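Minor fimbrium subunit Mfa5 (Porphyromonas gingivalis ATCC 33277, PDB 6TO1) serves as an accessory subunit of the minor fimbriae, pili that mediate biofilm formation and adhesion to host cells and other oral bacteria. Local coordinates at residues V88-D93 with I406-G411; V92-V97 with V113-T118; V247-F252 with P329-P334; I253-N258 with P291-K296. All blocks are in the same frame, centred on the assembly; numbering follows the deposited sequence.

Contact 1. Residues V88-D93 with I406-G411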
loop_
_atom_site.group_PDB
_atom_site.type_symbol
_atom_site.label_atom_id
_atom_site.label_comp_id
_atom_site.label_asym_id
_atom_site.label_seq_id
_atom_site.Cartn_x
_atom_site.Cartn_y
_atom_site.Cartn_z
ATOM N N VAL A 88 -2.765 3.245 -2.120
ATOM C CA VAL A 88 -2.289 2.877 -0.778
ATOM C C VAL A 88 -1.948 4.146 -0.001
ATOM O O VAL A 88 -1.187 5.005 -0.517
ATOM C CB VAL A 88 -1.068 1.958 -0.868
ATOM C CG1 VAL A 88 -0.475 1.746 0.540
ATOM C CG2 VAL A 88 -1.423 0.628 -1.488
ATOM N N PRO A 89 -2.493 4.328 1.202
ATOM C CA PRO A 89 -2.203 5.554 1.957
ATOM C C PRO A 89 -0.751 5.609 2.374
ATOM O O PRO A 89 -0.146 4.590 2.714
ATOM C CB PRO A 89 -3.127 5.463 3.178
ATOM C CG PRO A 89 -4.307 4.597 2.659
ATOM C CD PRO A 89 -3.599 3.563 1.812
ATOM N N VAL A 90 -0.225 6.822 2.364
ATOM C CA VAL A 90 1.144 7.122 2.756
ATOM C C VAL A 90 1.101 8.274 3.749
ATOM O O VAL A 90 0.367 9.241 3.548
ATOM C CB VAL A 90 2.008 7.505 1.527
ATOM C CG1 VAL A 90 3.418 7.909 1.952
ATOM C CG2 VAL A 90 2.052 6.360 0.531
ATOM N N ALA A 91 1.955 8.217 4.769
ATOM C CA ALA A 91 2.076 9.315 5.719
ATOM C C ALA A 91 3.541 9.455 6.095
ATOM O O ALA A 91 4.310 8.484 6.032
ATOM C CB ALA A 91 1.225 9.078 6.971
ATOM N N VAL A 92 3.927 10.667 6.473
ATOM C CA VAL A 92 5.319 10.930 6.823
ATOM C C VAL A 92 5.363 11.491 8.236
ATOM O O VAL A 92 4.405 12.103 8.694
ATOM C CB VAL A 92 5.999 11.901 5.848
ATOM C CG1 VAL A 92 6.045 11.301 4.442
ATOM C CG2 VAL A 92 5.304 13.272 5.878
ATOM N N ASP A 93 6.481 11.270 8.921
ATOM C CA ASP A 93 6.685 11.800 10.258
ATOM C C ASP A 93 8.176 12.073 10.420
ATOM O O ASP A 93 9.023 11.464 9.765
ATOM C CB ASP A 93 6.202 10.833 11.333
ATOM C CG ASP A 93 5.948 11.511 12.677
ATOM O OD1 ASP A 93 5.895 12.757 12.758
ATOM O OD2 ASP A 93 5.828 10.770 13.663
ATOM N N ILE A 406 2.559 -2.979 -3.199
ATOM C CA ILE A 406 3.492 -1.856 -3.165
ATOM C C ILE A 406 2.776 -0.609 -2.668
ATOM O O ILE A 406 1.681 -0.274 -3.137
ATOM C CB ILE A 406 4.108 -1.584 -4.544
ATOM C CG1 ILE A 406 4.841 -2.793 -5.114
ATOM C CG2 ILE A 406 5.049 -0.366 -4.459
ATOM C CD1 ILE A 406 5.949 -3.295 -4.296
ATOM N N GLY A 407 3.410 0.105 -1.744
ATOM C CA GLY A 407 2.851 1.346 -1.258
ATOM C C GLY A 407 3.422 2.543 -1.989
ATOM O O GLY A 407 2.689 3.446 -2.381
ATOM N N ILE A 408 4.743 2.539 -2.182
ATOM C CA ILE A 408 5.466 3.579 -2.909
ATOM C C ILE A 408 6.358 2.907 -3.950
ATOM O O ILE A 408 7.161 2.030 -3.609
ATOM C CB ILE A 408 6.313 4.439 -1.940
ATOM C CG1 ILE A 408 5.382 5.296 -1.076
ATOM C CG2 ILE A 408 7.350 5.227 -2.670
ATOM C CD1 ILE A 408 6.086 5.789 0.187
ATOM N N GLN A 409 6.216 3.314 -5.221
ATOM C CA GLN A 409 7.036 2.727 -6.281
ATOM C C GLN A 409 8.409 3.379 -6.360
ATOM O O GLN A 409 9.396 2.710 -6.671
ATOM C CB GLN A 409 6.333 2.855 -7.630
ATOM C CG GLN A 409 4.984 2.170 -7.664
ATOM C CD GLN A 409 4.394 2.111 -9.058
ATOM O OE1 GLN A 409 4.900 2.740 -9.986
ATOM N NE2 GLN A 409 3.330 1.332 -9.212
ATOM N N ARG A 410 8.459 4.690 -6.134
ATOM C CA ARG A 410 9.659 5.514 -6.169
ATOM C C ARG A 410 9.466 6.566 -5.092
ATOM O O ARG A 410 8.355 7.069 -4.923
ATOM C CB ARG A 410 9.846 6.218 -7.520
ATOM C CG ARG A 410 10.159 5.298 -8.686
ATOM C CD ARG A 410 11.553 4.735 -8.558
ATOM N NE ARG A 410 11.992 4.063 -9.778
ATOM C CZ ARG A 410 11.701 2.809 -10.076
ATOM N NH1 ARG A 410 10.961 2.096 -9.251
ATOM N NH2 ARG A 410 12.159 2.265 -11.196
ATOM N N GLY A 411 10.538 6.937 -4.400
ATOM C CA GLY A 411 10.434 8.039 -3.478
ATOM C C GLY A 411 11.759 8.757 -3.307
ATOM O O GLY A 411 12.830 8.136 -3.304
HETATM O O HOH W 1 0.492 4.972 -2.646
#
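Val90 packs both methyls against Ile408, CG1 lying 3.8 Å from Ile408 CD1 and CG2 against Ile408 CG1, and the two side chains cross at about a right angle. The contact lies at one end of a beta-sandwich domain: the start of strand 90-98, in one sheet, faces the start of strand 408-417, in the other. At Gly407 and Ile408 the second chain makes a classic beta bulge, both residues facing Ile459. Val88 approaches this bulge and the residue before it. With CG1 anti to its backbone N (chi1 172°), the valine sets CG1 3.8 Å from Gly407 CA, and its other branch, CG2, comes 3.6 Å from Ile406 O. That carbonyl oxygen is buried by apolar carbon and has no polar partner in the model. No direct hydrogen bond joins the segments. Further out, Val88 N is bonded to Ser511 OG, and the backbones of Pro89 and Ala91 pair with Lys120 and Thr118, at the end of strand 110-119 and just past it. Tyr508 of strand 501-510 and Ile117 of strand 110-119 both touch Val90 and Ile408, placing the pair between the two sheets. The polar link across the contact is water 1, which donates one hydrogen to Val88 O at 2.7 Å and the other to Gly407 O, also at 2.7 Å.

Contact 2. Residues V92-V97 with V113-T118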
loop_
_atom_site.group_PDB
_atom_site.type_symbol
_atom_site.label_atom_id
_atom_site.label_comp_id
_atom_site.label_asym_id
_atom_site.label_seq_id
_atom_site.Cartn_x
_atom_site.Cartn_y
_atom_site.Cartn_z
ATOM N N VAL A 92 3.927 10.667 6.473
ATOM C CA VAL A 92 5.319 10.930 6.823
ATOM C C VAL A 92 5.363 11.491 8.236
ATOM O O VAL A 92 4.405 12.103 8.694
ATOM C CB VAL A 92 5.999 11.901 5.848
ATOM C CG1 VAL A 92 6.045 11.301 4.442
ATOM C CG2 VAL A 92 5.304 13.272 5.878
ATOM N N ASP A 93 6.481 11.270 8.921
ATOM C CA ASP A 93 6.685 11.800 10.258
ATOM C C ASP A 93 8.176 12.073 10.420
ATOM O O ASP A 93 9.023 11.464 9.765
ATOM C CB ASP A 93 6.202 10.833 11.333
ATOM C CG ASP A 93 5.948 11.511 12.677
ATOM O OD1 ASP A 93 5.895 12.757 12.758
ATOM O OD2 ASP A 93 5.828 10.770 13.663
ATOM N N LYS A 94 8.479 12.960 11.352
ATOM C CA LYS A 94 9.852 13.363 11.603
ATOM C C LYS A 94 9.916 13.827 13.045
ATOM O O LYS A 94 9.000 14.495 13.518
ATOM C CB LYS A 94 10.279 14.464 10.634
ATOM C CG LYS A 94 11.711 14.977 10.839
ATOM C CD LYS A 94 12.048 16.071 9.841
ATOM C CE LYS A 94 13.411 16.683 10.162
ATOM N NZ LYS A 94 13.556 18.002 9.502
ATOM N N TYR A 95 10.993 13.467 13.736
ATOM C CA TYR A 95 11.146 13.931 15.105
ATOM C C TYR A 95 12.613 13.887 15.501
ATOM O O TYR A 95 13.408 13.106 14.963
ATOM C CB TYR A 95 10.308 13.090 16.072
ATOM C CG TYR A 95 10.347 11.609 15.750
ATOM C CD1 TYR A 95 11.366 10.804 16.227
ATOM C CD2 TYR A 95 9.363 11.024 14.952
ATOM C CE1 TYR A 95 11.416 9.456 15.924
ATOM C CE2 TYR A 95 9.398 9.675 14.664
ATOM C CZ TYR A 95 10.427 8.896 15.156
ATOM O OH TYR A 95 10.481 7.547 14.880
ATOM N N ALA A 96 12.944 14.726 16.486
ATOM C CA ALA A 96 14.293 14.820 17.036
ATOM C C ALA A 96 14.255 14.318 18.471
ATOM O O ALA A 96 13.523 14.865 19.298
ATOM C CB ALA A 96 14.808 16.257 16.987
ATOM N N VAL A 97 15.054 13.301 18.774
ATOM C CA VAL A 97 15.084 12.722 20.113
ATOM C C VAL A 97 16.382 13.177 20.794
ATOM O O VAL A 97 17.471 12.892 20.286
ATOM C CB VAL A 97 14.987 11.187 20.083
ATOM C CG1 VAL A 97 14.978 10.635 21.513
ATOM C CG2 VAL A 97 13.728 10.740 19.309
ATOM N N VAL A 113 17.734 12.452 14.788
ATOM C CA VAL A 113 16.616 12.893 13.960
ATOM C C VAL A 113 16.191 11.725 13.084
ATOM O O VAL A 113 17.007 11.165 12.350
ATOM C CB VAL A 113 17.010 14.111 13.108
ATOM C CG1 VAL A 113 15.887 14.483 12.148
ATOM C CG2 VAL A 113 17.377 15.294 14.012
ATOM N N THR A 114 14.921 11.372 13.139
ATOM C CA THR A 114 14.394 10.283 12.327
ATOM C C THR A 114 13.363 10.871 11.375
ATOM O O THR A 114 12.534 11.671 11.801
ATOM C CB THR A 114 13.736 9.204 13.176
ATOM O OG1 THR A 114 14.728 8.480 13.910
ATOM C CG2 THR A 114 12.975 8.205 12.253
ATOM N N LEU A 115 13.449 10.501 10.096
ATOM C CA LEU A 115 12.406 10.737 9.105
ATOM C C LEU A 115 11.800 9.386 8.760
ATOM O O LEU A 115 12.535 8.423 8.498
ATOM C CB LEU A 115 12.961 11.402 7.847
ATOM C CG LEU A 115 13.269 12.894 8.000
ATOM C CD1 LEU A 115 14.630 12.991 8.712
ATOM C CD2 LEU A 115 13.264 13.577 6.668
ATOM N N LYS A 116 10.473 9.313 8.781
ATOM C CA LYS A 116 9.771 8.041 8.692
ATOM C C LYS A 116 8.636 8.149 7.684
ATOM O O LYS A 116 7.883 9.132 7.679
ATOM C CB LYS A 116 9.219 7.648 10.048
ATOM C CG LYS A 116 8.464 6.326 10.080
ATOM C CD LYS A 116 7.704 6.167 11.401
ATOM C CE LYS A 116 8.600 5.776 12.556
ATOM N NZ LYS A 116 7.848 5.701 13.848
ATOM N N ILE A 117 8.537 7.131 6.839
ATOM C CA ILE A 117 7.488 6.992 5.842
ATOM C C ILE A 117 6.719 5.729 6.201
ATOM O O ILE A 117 7.319 4.657 6.334
ATOM C CB ILE A 117 8.067 6.883 4.419
ATOM C CG1 ILE A 117 8.955 8.074 4.085
ATOM C CG2 ILE A 117 6.908 6.770 3.413
ATOM C CD1 ILE A 117 9.831 7.825 2.812
ATOM N N THR A 118 5.401 5.845 6.326
ATOM C CA THR A 118 4.552 4.720 6.674
ATOM C C THR A 118 3.517 4.509 5.575
ATOM O O THR A 118 2.870 5.464 5.120
ATOM C CB THR A 118 3.842 4.940 8.014
ATOM O OG1 THR A 118 4.815 5.112 9.042
ATOM C CG2 THR A 118 3.002 3.723 8.367
HETATM O O HOH W 2 5.832 8.126 13.963
#
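Lys116 NZ is held loosely by several groups: it donates to water 2 at 3.2 Å, makes a weak bond of 3.4 Å to Tyr95 OH, which it meets at the edge of the ring, and forms a long, weak ion pair with Glu464. Water 2 passes the link on to Asp93 OD2. The Tyr95 ring lies alongside Thr114, pointing the same way, with CE1 3.6 Å from Thr114 CB; chi1 of 41° turns CG between the tyrosine's own backbone N and carbonyl carbon. Thr114 OG1 bonds instead to Thr468 OG1. Beneath these side chains, strands 90-98 and 110-119 form an antiparallel beta hairpin. Asp93 and Lys116 exchange two backbone bonds, Asp93 N to Lys116 O and Lys116 N to Asp93 O, each 2.8 Å, and Tyr95 and Thr114 make the next hydrogen-bonded pair. On the other face, Lys94 runs out fully extended beside Leu115, its CG 3.9 Å from Leu115 CG, and its CE packs against Val113 CG1. The extension carries Lys94 NZ across to the opposing sheet, where it is covalently joined to Asn501 CG in an intramolecular isopeptide bond. Asp415 touches Lys94, as an acidic residue does in other isopeptide domains.

Contact 3. Residues V247-F252 with P329-P334; sequences VTTADF and PRFPHP
In Phe331, CG stands anti to the carbonyl carbon (chi1 -64°), bringing the ring against Val247, Thr249 and Phe252; Val247 in turn has CG2 anti to its backbone N, where it meets Phe331 CE2 at 4.0 Å. The two loops flank a small mixed sheet inserted between strands 227-234 and 357-362 of the von Willebrand factor A fold. Thr249 CG2 sits over one face of the Phe331 ring in a CH-pi contact, 4.0 Å from the centroid but displaced toward CD1. Val247 O lies at the ring's edge, 3.6 Å from Phe331 CZ. The Phe252 ring meets the Phe331 ring obliquely, planes 78° apart, with Phe252 CE2 3.8 Å from Phe331 CE2. Tyr336 and Tyr338 of strand 336-338 extend the cluster, edge-to-face with Phe331 and Phe252 respectively. Val247 CG1 covers one face of the Arg330 guanidinium, whose NH2 is salt-bridged to Glu328. Within the first loop an ST turn, Ala250 N to Thr248 OG1, opens a short 3-10 segment. Asp251 OD2, salt-bridged to Lys306 NZ, also accepts a hydrogen bond from Thr248 N at 3.0 Å, met from above the carboxylate plane.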
loop_
_atom_site.group_PDB
_atom_site.type_symbol
_atom_site.label_atom_id
_atom_site.label_comp_id
_atom_site.label_asym_id
_atom_site.label_seq_id
_atom_site.Cartn_x
_atom_site.Cartn_y
_atom_site.Cartn_z
ATOM N N VAL A 247 -34.655 -16.539 -36.140
ATOM C CA VAL A 247 -33.704 -17.633 -36.254
ATOM C C VAL A 247 -33.594 -18.074 -37.708
ATOM O O VAL A 247 -34.588 -18.112 -38.456
ATOM C CB VAL A 247 -34.114 -18.791 -35.329
ATOM C CG1 VAL A 247 -35.492 -19.357 -35.750
ATOM C CG2 VAL A 247 -33.029 -19.859 -35.299
ATOM N N THR A 248 -32.366 -18.378 -38.128
ATOM C CA THR A 248 -32.081 -18.887 -39.468
ATOM C C THR A 248 -31.125 -20.066 -39.347
ATOM O O THR A 248 -30.524 -20.291 -38.296
ATOM C CB THR A 248 -31.414 -17.864 -40.398
ATOM O OG1 THR A 248 -30.011 -17.782 -40.101
ATOM C CG2 THR A 248 -32.058 -16.489 -40.284
ATOM N N THR A 249 -30.920 -20.781 -40.460
ATOM C CA THR A 249 -29.997 -21.909 -40.448
ATOM C C THR A 249 -28.575 -21.467 -40.129
ATOM O O THR A 249 -27.751 -22.298 -39.717
ATOM C CB THR A 249 -30.015 -22.651 -41.797
ATOM O OG1 THR A 249 -29.767 -21.731 -42.875
ATOM C CG2 THR A 249 -31.356 -23.351 -41.997
ATOM N N ALA A 250 -28.263 -20.190 -40.316
ATOM C CA ALA A 250 -26.913 -19.707 -40.066
ATOM C C ALA A 250 -26.625 -19.548 -38.582
ATOM O O ALA A 250 -25.491 -19.255 -38.213
ATOM C CB ALA A 250 -26.669 -18.378 -40.783
ATOM N N ASP A 251 -27.619 -19.747 -37.731
ATOM C CA ASP A 251 -27.443 -19.689 -36.292
ATOM C C ASP A 251 -27.019 -21.034 -35.715
ATOM O O ASP A 251 -26.963 -21.185 -34.488
ATOM C CB ASP A 251 -28.747 -19.202 -35.669
ATOM C CG ASP A 251 -29.104 -17.793 -36.102
ATOM O OD1 ASP A 251 -28.161 -17.013 -36.388
ATOM O OD2 ASP A 251 -30.309 -17.463 -36.126
ATOM N N PHE A 252 -26.724 -22.007 -36.581
ATOM C CA PHE A 252 -26.366 -23.363 -36.196
ATOM C C PHE A 252 -25.066 -23.706 -36.892
ATOM O O PHE A 252 -24.663 -23.034 -37.852
ATOM C CB PHE A 252 -27.465 -24.377 -36.557
ATOM C CG PHE A 252 -28.781 -24.051 -35.944
ATOM C CD1 PHE A 252 -29.252 -24.764 -34.873
ATOM C CD2 PHE A 252 -29.553 -23.000 -36.436
ATOM C CE1 PHE A 252 -30.471 -24.441 -34.277
ATOM C CE2 PHE A 252 -30.745 -22.650 -35.846
ATOM C CZ PHE A 252 -31.230 -23.381 -34.777
ATOM N N PRO A 329 -38.164 -27.831 -35.780
ATOM C CA PRO A 329 -38.837 -28.452 -36.940
ATOM C C PRO A 329 -39.043 -27.517 -38.117
ATOM O O PRO A 329 -39.422 -27.980 -39.206
ATOM C CB PRO A 329 -40.178 -28.915 -36.355
ATOM C CG PRO A 329 -40.454 -27.934 -35.240
ATOM C CD PRO A 329 -39.071 -27.701 -34.617
ATOM N N ARG A 330 -38.790 -26.225 -37.963
ATOM C CA ARG A 330 -38.975 -25.319 -39.085
ATOM C C ARG A 330 -37.847 -25.396 -40.097
ATOM O O ARG A 330 -37.956 -24.782 -41.160
ATOM C CB ARG A 330 -39.113 -23.875 -38.598
ATOM C CG ARG A 330 -40.385 -23.671 -37.816
ATOM C CD ARG A 330 -40.454 -22.302 -37.244
ATOM N NE ARG A 330 -39.601 -22.209 -36.061
ATOM C CZ ARG A 330 -39.513 -21.128 -35.304
ATOM N NH1 ARG A 330 -40.211 -20.046 -35.607
ATOM N NH2 ARG A 330 -38.732 -21.142 -34.245
ATOM N N PHE A 331 -36.780 -26.134 -39.805
ATOM C CA PHE A 331 -35.668 -26.251 -40.722
ATOM C C PHE A 331 -35.570 -27.681 -41.223
ATOM O O PHE A 331 -35.950 -28.621 -40.521
ATOM C CB PHE A 331 -34.335 -25.840 -40.085
ATOM C CG PHE A 331 -34.293 -24.391 -39.702
ATOM C CD1 PHE A 331 -34.803 -23.413 -40.549
ATOM C CD2 PHE A 331 -33.745 -23.997 -38.501
ATOM C CE1 PHE A 331 -34.782 -22.072 -40.187
ATOM C CE2 PHE A 331 -33.724 -22.642 -38.130
ATOM C CZ PHE A 331 -34.227 -21.695 -38.960
ATOM N N PRO A 332 -35.073 -27.878 -42.405
ATOM C CA PRO A 332 -35.144 -29.218 -42.999
ATOM C C PRO A 332 -33.930 -30.090 -42.734
ATOM O O PRO A 332 -33.030 -29.729 -41.969
ATOM C CB PRO A 332 -35.265 -28.907 -44.495
ATOM C CG PRO A 332 -34.352 -27.712 -44.654
ATOM C CD PRO A 332 -34.533 -26.884 -43.353
ATOM N N HIS A 333 -33.915 -31.257 -43.377
ATOM C CA HIS A 333 -32.721 -32.095 -43.534
ATOM C C HIS A 333 -31.508 -31.213 -43.793
ATOM O O HIS A 333 -31.579 -30.299 -44.619
ATOM C CB HIS A 333 -32.997 -33.087 -44.670
ATOM C CG HIS A 333 -31.918 -34.096 -44.875
ATOM N ND1 HIS A 333 -30.689 -33.772 -45.407
ATOM C CD2 HIS A 333 -31.879 -35.419 -44.605
ATOM C CE1 HIS A 333 -29.939 -34.857 -45.463
ATOM N NE2 HIS A 333 -30.637 -35.870 -44.981
ATOM N N PRO A 334 -30.360 -31.439 -43.118
ATOM C CA PRO A 334 -30.029 -32.590 -42.277
ATOM C C PRO A 334 -30.381 -32.487 -40.813
ATOM O O PRO A 334 -29.907 -33.320 -40.033
ATOM C CB PRO A 334 -28.494 -32.686 -42.425
ATOM C CG PRO A 334 -28.083 -31.240 -42.556
ATOM C CD PRO A 334 -29.179 -30.599 -43.400
#

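Contact 4. Residues I253-N258 with P291-K296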
loop_
_atom_site.group_PDB
_atom_site.type_symbol
_atom_site.label_atom_id
_atom_site.label_comp_id
_atom_site.label_asym_id
_atom_site.label_seq_id
_atom_site.Cartn_x
_atom_site.Cartn_y
_atom_site.Cartn_z
ATOM N N ILE A 253 -24.414 -24.762 -36.408
ATOM C CA ILE A 253 -23.115 -25.168 -36.924
ATOM C C ILE A 253 -22.988 -26.673 -36.827
ATOM O O ILE A 253 -23.561 -27.305 -35.946
ATOM C CB ILE A 253 -21.991 -24.435 -36.151
ATOM C CG1 ILE A 253 -20.611 -24.686 -36.762
ATOM C CG2 ILE A 253 -21.962 -24.873 -34.673
ATOM C CD1 ILE A 253 -19.531 -23.836 -36.097
ATOM N N GLY A 254 -22.201 -27.245 -37.745
ATOM C CA GLY A 254 -21.941 -28.664 -37.764
ATOM C C GLY A 254 -20.644 -29.054 -37.063
ATOM O O GLY A 254 -19.912 -28.224 -36.537
ATOM N N GLU A 255 -20.366 -30.359 -37.116
ATOM C CA GLU A 255 -19.176 -30.951 -36.516
ATOM C C GLU A 255 -17.926 -30.162 -36.880
ATOM O O GLU A 255 -17.729 -29.767 -38.036
ATOM C CB GLU A 255 -19.039 -32.418 -36.976
ATOM C CG GLU A 255 -20.040 -33.393 -36.353
ATOM C CD GLU A 255 -19.927 -34.831 -36.858
ATOM O OE1 GLU A 255 -19.330 -35.072 -37.942
ATOM O OE2 GLU A 255 -20.446 -35.730 -36.178
ATOM N N THR A 256 -17.088 -29.913 -35.872
ATOM C CA THR A 256 -15.848 -29.191 -36.068
ATOM C C THR A 256 -14.729 -30.092 -36.548
ATOM O O THR A 256 -13.723 -29.588 -37.047
ATOM C CB THR A 256 -15.361 -28.534 -34.768
ATOM O OG1 THR A 256 -14.966 -29.537 -33.816
ATOM C CG2 THR A 256 -16.459 -27.624 -34.169
ATOM N N GLY A 257 -14.860 -31.395 -36.356
ATOM C CA GLY A 257 -13.770 -32.319 -36.576
ATOM C C GLY A 257 -12.906 -32.568 -35.362
ATOM O O GLY A 257 -12.059 -33.469 -35.394
ATOM N N ASN A 258 -13.079 -31.784 -34.302
ATOM C CA ASN A 258 -12.436 -32.035 -33.018
ATOM C C ASN A 258 -13.410 -32.841 -32.179
ATOM O O ASN A 258 -14.448 -32.323 -31.751
ATOM C CB ASN A 258 -12.064 -30.717 -32.359
ATOM C CG ASN A 258 -11.614 -30.887 -30.931
ATOM O OD1 ASN A 258 -11.385 -32.003 -30.455
ATOM N ND2 ASN A 258 -11.510 -29.775 -30.232
ATOM N N PRO A 291 -30.705 -36.729 -34.999
ATOM C CA PRO A 291 -29.508 -36.209 -35.669
ATOM C C PRO A 291 -28.596 -37.289 -36.234
ATOM O O PRO A 291 -28.584 -38.441 -35.799
ATOM C CB PRO A 291 -28.783 -35.430 -34.566
ATOM C CG PRO A 291 -29.303 -35.993 -33.300
ATOM C CD PRO A 291 -30.700 -36.438 -33.557
ATOM N N THR A 292 -27.841 -36.868 -37.234
ATOM C CA THR A 292 -26.784 -37.640 -37.864
ATOM C C THR A 292 -25.510 -36.810 -37.848
ATOM O O THR A 292 -25.486 -35.667 -37.375
ATOM C CB THR A 292 -27.154 -38.003 -39.308
ATOM O OG1 THR A 292 -27.128 -36.809 -40.106
ATOM C CG2 THR A 292 -28.510 -38.658 -39.371
ATOM N N HIS A 293 -24.420 -37.379 -38.400
ATOM C CA HIS A 293 -23.172 -36.629 -38.415
ATOM C C HIS A 293 -23.269 -35.331 -39.206
ATOM O O HIS A 293 -22.423 -34.443 -39.024
ATOM C CB HIS A 293 -22.038 -37.499 -38.981
ATOM C CG HIS A 293 -21.529 -38.520 -38.014
ATOM N ND1 HIS A 293 -20.912 -38.177 -36.830
ATOM C CD2 HIS A 293 -21.560 -39.873 -38.047
ATOM C CE1 HIS A 293 -20.595 -39.275 -36.169
ATOM N NE2 HIS A 293 -20.963 -40.317 -36.892
ATOM N N SER A 294 -24.255 -35.194 -40.084
ATOM C CA SER A 294 -24.413 -33.991 -40.892
ATOM C C SER A 294 -25.341 -32.956 -40.258
ATOM O O SER A 294 -25.501 -31.868 -40.810
ATOM C CB SER A 294 -24.951 -34.361 -42.279
ATOM O OG SER A 294 -24.007 -35.192 -42.940
ATOM N N SER A 295 -25.935 -33.266 -39.117
ATOM C CA SER A 295 -26.844 -32.326 -38.467
ATOM C C SER A 295 -26.120 -31.094 -37.933
ATOM O O SER A 295 -24.905 -31.066 -37.760
ATOM C CB SER A 295 -27.578 -33.024 -37.330
ATOM O OG SER A 295 -28.424 -34.042 -37.829
ATOM N N LYS A 296 -26.908 -30.065 -37.626
ATOM C CA LYS A 296 -26.406 -28.769 -37.212
ATOM C C LYS A 296 -26.965 -28.467 -35.826
ATOM O O LYS A 296 -28.135 -28.748 -35.542
ATOM C CB LYS A 296 -26.797 -27.682 -38.208
ATOM C CG LYS A 296 -26.425 -28.001 -39.676
ATOM C CD LYS A 296 -24.933 -27.959 -39.924
ATOM C CE LYS A 296 -24.651 -28.015 -41.446
ATOM N NZ LYS A 296 -23.200 -28.016 -41.758
HETATM O O HOH W 3 -21.538 -26.025 -40.422
HETATM O O HOH W 4 -22.460 -31.817 -38.629
#
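Glu255 stretches toward His293: beyond CB, chi1 of -73° sets CG beside the glutamate's own backbone N, and CG passes 3.7 Å from His293 O. CD comes nearer still, 3.3 Å from that same carbonyl oxygen. At the tip the two oxygens part in role. OE2 takes a hydrogen bond from His293 ND1 at 2.6 Å, nearly straight at 174°, through its syn lone pair and in the plane of the imidazole, whereas OE1 lies near His293 O as a second acceptor without bonding to it. Carboxylate and ring planes are turned 58° apart. A negative carboxylate here would be expected to favour the proton on ND1. Ile267 of helix 262-272 touches Glu255, while Gln268 and Ile271 of that helix touch His293. The histidine belongs to a type I beta turn from Thr292 to Ser295, which leads into strand 296-298, the antiparallel neighbour of strand 252-253 in a small mixed sheet. Water 4 fastens the turn to the departing chain: it accepts from Glu255 N and donates to His293 O and Ser295 O. Where the strands separate, Lys296 CA makes a CA-H...O contact of 3.4 Å with Ile253 O. The lysine chain bends back, CD packing 3.6 Å from Gly254 N, and water 3 accepts from both Gly254 N and Lys296 NZ, the latter at 2.9 Å.

Contacts 1 and 2 are buried in the isopeptide-containing sandwich domain and share Val92 and Asp93 of strand 90-98; contact 1 joins its two sheets through aliphatic branches and one water, whereas contact 2 pairs neighbouring strands by backbone bonds. They meet where Ile117 packs on Val90 and Ile408. Contacts 3 and 4 lie at the surface of the von Willebrand factor A part, about 59 to 76 Å away between centres. Aromatic packing carries contact 3; a His-carboxylate bond and waters carry contact 4. These two adjoin through Pro334 O and Ser295 OG, 2.8 Å apart, and through Phe252 beside Lys296. Along the chain both fall within the loop closed by contact 1.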